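Local coordinates for protein halorhodopsin (Halobacterium salinarum, PDB 2JAF) that pumps chloride ions across the haloarchaeal membrane, driven by the light that its bound retinal absorbs, at residues I89-G94 with L159-F164; G107-W112 with G217-A222; W214-G217 with L223-S226. The protein carries 2 engineered substitutions. All coordinates share one frame; numbering follows the deposited sequence.

Interaction 1: I89-G94 with L159-F164; sequences IEMPAG and LFRWAF. With BOG (octyl beta-D-glucopyranoside), chain F.
In the antiparallel pair of strands 87-90 and 101-104 of this bacteriorhodopsin-like fold, the loop between the strands begins with M91 and P92, which meet R161 near the start of helix 158-180. The example illustrates how an arginine can be held by carbonyl groups while its flat face packs against a thioether. R161 leaves the helix extended and then bends at chi3 (65°), which carries the guanidinium across the M91 side chain at about a right angle. M91 SD sits 3.8 Å above the plane of that R161 group, over its centre, and M91 CE comes to 3.7 Å from R161 NH1. Farther back along the same arginine, P92 CG touches R161 CD at 3.8 Å. No hydrogen bond crosses between the two segments; the polar partners lie outside them, R161 NH1 being bonded to the carbonyls of T154 and A152 and R161 NH2 to that of E219. These bonds tie down the rotation of the guanidinium that M91 lies against. Next along the helix, W162 receives an octyl glucoside molecule. The detergent's alkyl chain passes over one indole face, BOG C3' lying 3.8 Å above the W162 plane and toward the rim, while the sugar reaches the ring edge, where W162 NE1 donates in plane to BOG O2 at 2.8 Å with an N-H...O angle of 145°.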
loop_
_atom_site.group_PDB
_atom_site.type_symbol
_atom_site.label_atom_id
_atom_site.label_comp_id
_atom_site.label_asym_id
_atom_site.label_seq_id
_atom_site.Cartn_x
_atom_site.Cartn_y
_atom_site.Cartn_z
ATOM N N ILE A 89 20.140 14.796 5.151
ATOM C CA ILE A 89 19.315 15.103 6.315
ATOM C C ILE A 89 20.170 15.740 7.404
ATOM O O ILE A 89 21.264 15.269 7.693
ATOM C CB ILE A 89 18.671 13.820 6.906
ATOM C CG1 ILE A 89 17.985 12.996 5.803
ATOM C CG2 ILE A 89 17.661 14.206 7.978
ATOM C CD1 ILE A 89 16.819 13.684 5.139
ATOM N N GLU A 90 19.670 16.814 8.008
ATOM C CA GLU A 90 20.413 17.481 9.063
ATOM C C GLU A 90 20.129 16.818 10.403
ATOM O O GLU A 90 18.980 16.734 10.822
ATOM C CB GLU A 90 20.029 18.956 9.135
ATOM C CG GLU A 90 20.862 19.741 10.128
ATOM C CD GLU A 90 20.562 21.225 10.081
ATOM O OE1 GLU A 90 20.697 21.823 8.994
ATOM O OE2 GLU A 90 20.193 21.789 11.133
ATOM N N MET A 91 21.175 16.355 11.080
ATOM C CA MET A 91 20.995 15.700 12.373
ATOM C C MET A 91 20.702 16.719 13.468
ATOM O O MET A 91 21.301 17.795 13.511
ATOM C CB MET A 91 22.236 14.871 12.722
ATOM C CG MET A 91 22.483 13.722 11.756
ATOM S SD MET A 91 21.114 12.521 11.730
ATOM C CE MET A 91 20.091 13.153 10.398
ATOM N N PRO A 92 19.765 16.391 14.371
ATOM C CA PRO A 92 19.339 17.242 15.491
ATOM C C PRO A 92 20.301 17.273 16.668
ATOM O O PRO A 92 21.178 16.420 16.786
ATOM C CB PRO A 92 17.999 16.631 15.885
ATOM C CG PRO A 92 18.257 15.172 15.679
ATOM C CD PRO A 92 18.970 15.149 14.332
ATOM N N ALA A 93 20.124 18.265 17.539
ATOM C CA ALA A 93 20.956 18.413 18.729
ATOM C C ALA A 93 20.978 17.102 19.510
ATOM O O ALA A 93 19.954 16.421 19.634
ATOM C CB ALA A 93 20.410 19.534 19.608
ATOM N N GLY A 94 22.145 16.757 20.041
ATOM C CA GLY A 94 22.267 15.525 20.800
ATOM C C GLY A 94 22.897 14.406 19.995
ATOM O O GLY A 94 23.552 13.529 20.550
ATOM N N LEU A 159 14.937 12.716 20.242
ATOM C CA LEU A 159 13.929 11.911 20.923
ATOM C C LEU A 159 12.950 11.218 19.965
ATOM O O LEU A 159 12.669 10.024 20.095
ATOM C CB LEU A 159 13.131 12.792 21.885
ATOM C CG LEU A 159 11.824 12.185 22.408
ATOM C CD1 LEU A 159 12.141 10.966 23.260
ATOM C CD2 LEU A 159 11.047 13.224 23.211
ATOM N N PHE A 160 12.422 11.970 19.009
ATOM C CA PHE A 160 11.464 11.407 18.068
ATOM C C PHE A 160 12.081 10.410 17.091
ATOM O O PHE A 160 11.416 9.457 16.679
ATOM C CB PHE A 160 10.745 12.532 17.323
ATOM C CG PHE A 160 9.925 13.411 18.227
ATOM C CD1 PHE A 160 8.870 12.878 18.959
ATOM C CD2 PHE A 160 10.215 14.767 18.357
ATOM C CE1 PHE A 160 8.111 13.684 19.814
ATOM C CE2 PHE A 160 9.462 15.585 19.209
ATOM C CZ PHE A 160 8.413 15.046 19.937
ATOM N N ARG A 161 13.344 10.617 16.724
ATOM C CA ARG A 161 14.015 9.679 15.824
ATOM C C ARG A 161 14.046 8.309 16.507
ATOM O O ARG A 161 13.700 7.293 15.904
ATOM C CB ARG A 161 15.451 10.130 15.525
ATOM C CG ARG A 161 15.564 11.380 14.663
ATOM C CD ARG A 161 17.024 11.758 14.420
ATOM N NE ARG A 161 17.767 10.765 13.633
ATOM C CZ ARG A 161 17.724 10.669 12.305
ATOM N NH1 ARG A 161 16.974 11.505 11.599
ATOM N NH2 ARG A 161 18.439 9.741 11.676
ATOM N N TRP A 162 14.450 8.287 17.773
ATOM C CA TRP A 162 14.525 7.028 18.501
ATOM C C TRP A 162 13.173 6.466 18.916
ATOM O O TRP A 162 13.025 5.248 19.068
ATOM C CB TRP A 162 15.451 7.172 19.712
ATOM C CG TRP A 162 16.900 7.179 19.306
ATOM C CD1 TRP A 162 17.724 8.263 19.222
ATOM C CD2 TRP A 162 17.678 6.049 18.880
ATOM N NE1 TRP A 162 18.966 7.880 18.767
ATOM C CE2 TRP A 162 18.967 6.529 18.550
ATOM C CE3 TRP A 162 17.409 4.680 18.743
ATOM C CZ2 TRP A 162 19.992 5.685 18.088
ATOM C CZ3 TRP A 162 18.429 3.836 18.282
ATOM C CH2 TRP A 162 19.706 4.348 17.961
ATOM N N ALA A 163 12.180 7.330 19.106
ATOM C CA ALA A 163 10.857 6.836 19.462
ATOM C C ALA A 163 10.307 6.050 18.263
ATOM O O ALA A 163 9.660 5.015 18.431
ATOM C CB ALA A 163 9.927 8.003 19.819
ATOM N N PHE A 164 10.571 6.533 17.049
ATOM C CA PHE A 164 10.108 5.824 15.854
ATOM C C PHE A 164 10.854 4.491 15.736
ATOM O O PHE A 164 10.276 3.470 15.347
ATOM C CB PHE A 164 10.346 6.656 14.587
ATOM C CG PHE A 164 9.228 7.616 14.257
ATOM C CD1 PHE A 164 7.925 7.155 14.069
ATOM C CD2 PHE A 164 9.485 8.980 14.104
ATOM C CE1 PHE A 164 6.889 8.039 13.727
ATOM C CE2 PHE A 164 8.459 9.874 13.763
ATOM C CZ PHE A 164 7.161 9.402 13.575
HETATM C C1 BOG F . 22.052 8.821 21.095
HETATM O O1 BOG F . 20.643 8.770 21.336
HETATM C C2 BOG F . 22.338 9.440 19.686
HETATM O O2 BOG F . 21.692 8.663 18.672
HETATM C C3 BOG F . 23.881 9.495 19.454
HETATM O O3 BOG F . 24.173 10.051 18.174
HETATM C C4 BOG F . 24.521 10.353 20.573
HETATM O O4 BOG F . 25.939 10.438 20.398
HETATM C C5 BOG F . 24.195 9.732 21.972
HETATM O O5 BOG F . 22.738 9.637 22.136
HETATM C C6 BOG F . 24.801 10.583 23.103
HETATM O O6 BOG F . 24.060 11.788 23.327
HETATM C "C1'" BOG F . 20.326 8.205 22.608
HETATM C "C2'" BOG F . 18.913 7.685 22.595
HETATM C "C3'" BOG F . 18.953 6.182 22.509
HETATM C "C4'" BOG F . 17.570 5.564 22.496
HETATM C "C5'" BOG F . 17.661 4.047 22.405
HETATM C "C6'" BOG F . 16.315 3.450 22.034
HETATM C "C7'" BOG F . 16.371 1.952 21.934
HETATM C "C8'" BOG F . 15.012 1.406 21.564
#

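Interaction 2: G107-W112 with G217-A222; sequences GRYLTW and GVEGLA. With BOG (octyl beta-D-glucopyranoside), chain F; RET (retinal), chain G; PLM (palmitic acid), chain D.
Y109 holds CG anti to its carbonyl carbon, and E219 does likewise (chi1 -61°) before running out straight through chi2 (179°), and the two side chains approach from opposite directions until hydroxyl and carboxylate meet. Y109 OH donates to E219 OE2 over only 2.5 Å, a very short hydrogen bond. The carboxylate comes to the edge of the phenol, not over its face: E219 OE1 lies in the ring plane, 3.9 Å from Y109 CE2, and the two flat groups are turned 36° against each other. S104 OG is hydrogen-bonded to E219 OE1, so both carboxylate oxygens of this buried glutamate have a partner. E219 is presented by a type I turn from G217 to G220, in which G217 O accepts from G220 N at 3.0 Å and from A222 N at 2.8 Å, the two donors coming from opposite faces of its plane. One turn along helix 106-127, W112 lines the retinal pocket. The polyene lies over one of its indole faces, with RET C14 3.6 Å from W112 CD1, and CH2 of the same indole meets the Y109 ring at its edge. The hydrogen bond thus joins helix 106-127 to the loop between helices 193-216 and 227-255; Y109 packs on L149 and A152 of helix 131-153 and on Y234 of helix 227-255, while S104 belongs to strand 101-104.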
loop_
_atom_site.group_PDB
_atom_site.type_symbol
_atom_site.label_atom_id
_atom_site.label_comp_id
_atom_site.label_asym_id
_atom_site.label_seq_id
_atom_site.Cartn_x
_atom_site.Cartn_y
_atom_site.Cartn_z
ATOM N N GLY A 107 15.825 5.360 0.321
ATOM C CA GLY A 107 15.169 4.493 -0.636
ATOM C C GLY A 107 15.215 3.052 -0.153
ATOM O O GLY A 107 14.378 2.234 -0.533
ATOM N N ARG A 108 16.194 2.718 0.682
ATOM C CA ARG A 108 16.254 1.347 1.187
ATOM C C ARG A 108 15.019 1.090 2.041
ATOM O O ARG A 108 14.304 0.106 1.851
ATOM C CB ARG A 108 17.501 1.123 2.047
ATOM C CG ARG A 108 18.819 1.018 1.303
ATOM C CD ARG A 108 19.942 0.668 2.289
ATOM N NE ARG A 108 21.269 0.624 1.685
ATOM C CZ ARG A 108 21.779 -0.423 1.036
ATOM N NH1 ARG A 108 21.073 -1.542 0.890
ATOM N NH2 ARG A 108 23.008 -0.354 0.554
ATOM N N TYR A 109 14.767 1.999 2.978
ATOM C CA TYR A 109 13.647 1.869 3.895
ATOM C C TYR A 109 12.323 1.823 3.148
ATOM O O TYR A 109 11.436 1.030 3.477
ATOM C CB TYR A 109 13.687 3.023 4.916
ATOM C CG TYR A 109 15.101 3.351 5.376
ATOM C CD1 TYR A 109 16.046 2.338 5.576
ATOM C CD2 TYR A 109 15.507 4.671 5.579
ATOM C CE1 TYR A 109 17.355 2.632 5.960
ATOM C CE2 TYR A 109 16.814 4.974 5.962
ATOM C CZ TYR A 109 17.734 3.950 6.150
ATOM O OH TYR A 109 19.029 4.243 6.518
ATOM N N LEU A 110 12.197 2.650 2.114
ATOM C CA LEU A 110 10.977 2.687 1.321
ATOM C C LEU A 110 10.706 1.395 0.544
ATOM O O LEU A 110 9.594 0.861 0.569
ATOM C CB LEU A 110 11.032 3.850 0.325
ATOM C CG LEU A 110 9.797 3.953 -0.576
ATOM C CD1 LEU A 110 8.590 4.358 0.271
ATOM C CD2 LEU A 110 10.040 4.967 -1.687
ATOM N N THR A 111 11.715 0.886 -0.158
ATOM C CA THR A 111 11.513 -0.328 -0.937
ATOM C C THR A 111 11.327 -1.570 -0.066
ATOM O O THR A 111 10.702 -2.541 -0.495
ATOM C CB THR A 111 12.666 -0.560 -1.930
ATOM O OG1 THR A 111 13.868 -0.867 -1.218
ATOM C CG2 THR A 111 12.888 0.692 -2.771
ATOM N N TRP A 112 11.855 -1.545 1.155
ATOM C CA TRP A 112 11.688 -2.694 2.050
ATOM C C TRP A 112 10.187 -2.918 2.255
ATOM O O TRP A 112 9.743 -4.041 2.510
ATOM C CB TRP A 112 12.331 -2.453 3.425
ATOM C CG TRP A 112 13.839 -2.435 3.444
ATOM C CD1 TRP A 112 14.679 -2.944 2.498
ATOM C CD2 TRP A 112 14.677 -1.900 4.480
ATOM N NE1 TRP A 112 15.991 -2.756 2.875
ATOM C CE2 TRP A 112 16.016 -2.116 4.088
ATOM C CE3 TRP A 112 14.423 -1.256 5.701
ATOM C CZ2 TRP A 112 17.103 -1.709 4.871
ATOM C CZ3 TRP A 112 15.506 -0.851 6.482
ATOM C CH2 TRP A 112 16.830 -1.079 6.060
ATOM N N GLY A 217 25.300 2.610 12.787
ATOM C CA GLY A 217 25.667 3.536 11.726
ATOM C C GLY A 217 25.390 5.015 11.943
ATOM O O GLY A 217 24.880 5.435 12.979
ATOM N N VAL A 218 25.708 5.802 10.917
ATOM C CA VAL A 218 25.574 7.254 10.943
ATOM C C VAL A 218 24.210 7.851 11.289
ATOM O O VAL A 218 24.144 8.916 11.900
ATOM C CB VAL A 218 26.056 7.858 9.594
ATOM C CG1 VAL A 218 25.162 7.380 8.452
ATOM C CG2 VAL A 218 26.063 9.375 9.673
ATOM N N GLU A 219 23.126 7.185 10.914
ATOM C CA GLU A 219 21.801 7.722 11.210
ATOM C C GLU A 219 21.348 7.406 12.634
ATOM O O GLU A 219 20.420 8.032 13.158
ATOM C CB GLU A 219 20.796 7.200 10.178
ATOM C CG GLU A 219 21.166 7.634 8.760
ATOM C CD GLU A 219 20.219 7.125 7.690
ATOM O OE1 GLU A 219 19.139 7.721 7.489
ATOM O OE2 GLU A 219 20.565 6.117 7.045
ATOM N N GLY A 220 22.024 6.445 13.260
ATOM C CA GLY A 220 21.701 6.066 14.624
ATOM C C GLY A 220 22.672 6.684 15.620
ATOM O O GLY A 220 22.728 7.906 15.756
ATOM N N LEU A 221 23.442 5.844 16.308
ATOM C CA LEU A 221 24.407 6.320 17.292
ATOM C C LEU A 221 25.669 6.878 16.642
ATOM O O LEU A 221 26.459 7.569 17.290
ATOM C CB LEU A 221 24.794 5.181 18.240
ATOM C CG LEU A 221 23.687 4.565 19.105
ATOM C CD1 LEU A 221 24.228 3.337 19.825
ATOM C CD2 LEU A 221 23.170 5.593 20.108
ATOM N N ALA A 222 25.858 6.563 15.365
ATOM C CA ALA A 222 27.029 7.007 14.620
ATOM C C ALA A 222 28.339 6.505 15.242
ATOM O O ALA A 222 29.319 7.246 15.348
ATOM C CB ALA A 222 27.040 8.541 14.504
HETATM C C1 BOG F . 22.052 8.821 21.095
HETATM O O1 BOG F . 20.643 8.770 21.336
HETATM C C2 BOG F . 22.338 9.440 19.686
HETATM O O2 BOG F . 21.692 8.663 18.672
HETATM C C3 BOG F . 23.881 9.495 19.454
HETATM O O3 BOG F . 24.173 10.051 18.174
HETATM C C4 BOG F . 24.521 10.353 20.573
HETATM O O4 BOG F . 25.939 10.438 20.398
HETATM C C5 BOG F . 24.195 9.732 21.972
HETATM O O5 BOG F . 22.738 9.637 22.136
HETATM C C6 BOG F . 24.801 10.583 23.103
HETATM O O6 BOG F . 24.060 11.788 23.327
HETATM C "C1'" BOG F . 20.326 8.205 22.608
HETATM C "C2'" BOG F . 18.913 7.685 22.595
HETATM C "C3'" BOG F . 18.953 6.182 22.509
HETATM C "C4'" BOG F . 17.570 5.564 22.496
HETATM C "C5'" BOG F . 17.661 4.047 22.405
HETATM C "C6'" BOG F . 16.315 3.450 22.034
HETATM C "C7'" BOG F . 16.371 1.952 21.934
HETATM C "C8'" BOG F . 15.012 1.406 21.564
HETATM C C1 RET G . 14.894 -0.545 10.794
HETATM C C2 RET G . 15.052 0.639 11.861
HETATM C C3 RET G . 13.971 0.721 12.967
HETATM C C4 RET G . 13.934 -0.629 13.819
HETATM C C5 RET G . 13.847 -1.954 12.962
HETATM C C6 RET G . 14.315 -1.952 11.482
HETATM C C7 RET G . 14.111 -3.210 10.687
HETATM C C8 RET G . 14.287 -3.506 9.370
HETATM C C9 RET G . 14.271 -4.833 8.816
HETATM C C10 RET G . 14.612 -4.786 7.463
HETATM C C11 RET G . 14.712 -5.897 6.652
HETATM C C12 RET G . 15.123 -5.747 5.318
HETATM C C13 RET G . 15.180 -6.849 4.370
HETATM C C14 RET G . 15.574 -6.425 3.067
HETATM C C15 RET G . 15.515 -7.195 1.930
HETATM C C16 RET G . 13.891 0.038 9.732
HETATM C C17 RET G . 16.360 -0.738 10.143
HETATM C C18 RET G . 13.308 -3.173 13.694
HETATM C C19 RET G . 14.061 -6.160 9.740
HETATM C C20 RET G . 14.885 -8.307 4.767
HETATM C C1 PLM D . 12.158 2.401 -5.948
HETATM O O1 PLM D . 12.572 3.262 -6.744
HETATM O O2 PLM D . 12.660 1.256 -5.889
HETATM C C2 PLM D . 11.012 2.792 -5.032
HETATM C C3 PLM D . 9.837 1.820 -4.978
HETATM C C4 PLM D . 8.818 2.377 -3.995
HETATM C C5 PLM D . 7.627 1.447 -3.908
HETATM C C6 PLM D . 7.330 1.008 -2.495
HETATM C C7 PLM D . 5.968 0.346 -2.560
HETATM C C8 PLM D . 5.512 -0.157 -1.211
HETATM C C9 PLM D . 4.160 -0.832 -1.367
HETATM C CA PLM D . 3.641 -1.330 -0.031
HETATM C CB PLM D . 2.522 -2.361 -0.012
HETATM C CC PLM D . 2.805 -3.714 -0.645
HETATM C CD PLM D . 1.584 -4.595 -0.461
HETATM C CE PLM D . 1.811 -5.981 -1.064
HETATM C CF PLM D . 0.487 -6.732 -1.053
HETATM C CG PLM D . 0.659 -8.127 -1.635
#

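Interaction 3: W214-G217 with L223-S226; sequences WAVG and LVQS
V216 and G217 lie alongside L223 and V224, with CA atoms 5.3 Å apart for V216 and L223 and 5.0 Å for G217 and V224, where one carbonyl at the end of helix 193-216 accepts from two amides of the returning chain. V216 O accepts from V224 N at 3.1 Å in a fairly straight bond, with an N-H...O angle of 159° and the donor tilted 25° from the carbonyl plane. L223 N is nearer to V216 O, at 2.8 Å, yet its bond is bent and weak. The side chains meet beside this pairing. V216 places CG1 anti to its backbone N (chi1 174°), and that single methyl serves both neighbours: it touches L223 CB at 4.0 Å, the two side chains crossing at about a right angle, and V224 CG2 also at 4.0 Å. L223 CB in turn rests 3.6 Å from V216 O, flanking the carbonyl that takes its own amide. The arrangement belongs to the link between two transmembrane helices of the seven-helix rhodopsin fold, and shows how an interhelical loop can be closed largely by backbone bonds, with a small apolar patch beside them. G217 is the first residue to leave the helical conformation, and it packs by its backbone, G217 C lying 3.5 Å from V224 O. At the other end of the link S226 is the N-cap of helix 227-255: its OG accepts from A229 N, and V224 also packs on A229. Back in helix 193-216, W214 touches the retinal, and its ring meets that of W162 edge-to-face.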
loop_
_atom_site.group_PDB
_atom_site.type_symbol
_atom_site.label_atom_id
_atom_site.label_comp_id
_atom_site.label_asym_id
_atom_site.label_seq_id
_atom_site.Cartn_x
_atom_site.Cartn_y
_atom_site.Cartn_z
ATOM N N TRP A 214 21.454 0.096 11.553
ATOM C CA TRP A 214 20.867 1.435 11.675
ATOM C C TRP A 214 21.356 2.125 12.944
ATOM O O TRP A 214 21.776 3.288 12.916
ATOM C CB TRP A 214 19.339 1.361 11.717
ATOM C CG TRP A 214 18.661 2.685 11.419
ATOM C CD1 TRP A 214 18.254 3.133 10.199
ATOM C CD2 TRP A 214 18.343 3.730 12.356
ATOM N NE1 TRP A 214 17.697 4.389 10.312
ATOM C CE2 TRP A 214 17.742 4.778 11.625
ATOM C CE3 TRP A 214 18.509 3.881 13.739
ATOM C CZ2 TRP A 214 17.303 5.966 12.232
ATOM C CZ3 TRP A 214 18.070 5.069 14.346
ATOM C CH2 TRP A 214 17.476 6.089 13.589
ATOM N N ALA A 215 21.303 1.395 14.057
ATOM C CA ALA A 215 21.726 1.921 15.351
ATOM C C ALA A 215 23.222 2.204 15.452
ATOM O O ALA A 215 23.627 3.194 16.058
ATOM C CB ALA A 215 21.310 0.959 16.462
ATOM N N VAL A 216 24.045 1.329 14.882
ATOM C CA VAL A 216 25.492 1.512 14.941
ATOM C C VAL A 216 25.984 2.543 13.927
ATOM O O VAL A 216 26.950 3.273 14.189
ATOM C CB VAL A 216 26.218 0.162 14.714
ATOM C CG1 VAL A 216 27.726 0.370 14.619
ATOM C CG2 VAL A 216 25.889 -0.783 15.856
ATOM N N GLY A 217 25.300 2.610 12.787
ATOM C CA GLY A 217 25.667 3.536 11.726
ATOM C C GLY A 217 25.390 5.015 11.943
ATOM O O GLY A 217 24.880 5.435 12.979
ATOM N N LEU A 223 28.350 5.244 15.673
ATOM C CA LEU A 223 29.569 4.657 16.224
ATOM C C LEU A 223 30.474 4.460 15.007
ATOM O O LEU A 223 31.704 4.514 15.098
ATOM C CB LEU A 223 29.267 3.316 16.901
ATOM C CG LEU A 223 28.199 3.360 17.998
ATOM C CD1 LEU A 223 28.164 2.019 18.727
ATOM C CD2 LEU A 223 28.493 4.478 18.977
ATOM N N VAL A 224 29.835 4.225 13.862
ATOM C CA VAL A 224 30.520 4.093 12.580
ATOM C C VAL A 224 29.982 5.288 11.795
ATOM O O VAL A 224 28.794 5.348 11.487
ATOM C CB VAL A 224 30.133 2.795 11.832
ATOM C CG1 VAL A 224 30.532 2.907 10.371
ATOM C CG2 VAL A 224 30.842 1.597 12.452
ATOM N N GLN A 225 30.846 6.245 11.485
ATOM C CA GLN A 225 30.412 7.439 10.771
ATOM C C GLN A 225 30.557 7.388 9.256
ATOM O O GLN A 225 30.226 8.356 8.573
ATOM C CB GLN A 225 31.150 8.656 11.327
ATOM C CG GLN A 225 30.647 9.060 12.704
ATOM C CD GLN A 225 31.414 10.215 13.301
ATOM O OE1 GLN A 225 32.025 11.006 12.585
ATOM N NE2 GLN A 225 31.374 10.330 14.626
ATOM N N SER A 226 31.036 6.264 8.734
ATOM C CA SER A 226 31.219 6.107 7.294
ATOM C C SER A 226 29.943 5.642 6.600
ATOM O O SER A 226 29.441 4.552 6.876
ATOM C CB SER A 226 32.348 5.109 7.013
ATOM O OG SER A 226 32.355 4.702 5.653
#

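In the fold
Along the chain, interaction 1 closes before interaction 3 opens, whereas interactions 1 and 2 alternate their segments; interactions 2 and 3 share G217. Their centres lie about 10 to 14 Å apart, on the same side of the chain's centre, gathered at one end of the helix bundle. The loop between helices 193-216 and 227-255 is common ground: it is closed on itself by 214-217 with 223-226 and joined to helix 106-127 by 107-112 with 217-222. It also reaches helix 158-180 through a probable hydrogen bond from R161 to E219 and packing of W162 on G220 and L221. Through W112 and W214, residues of interactions 2 and 3 also line the retinal pocket.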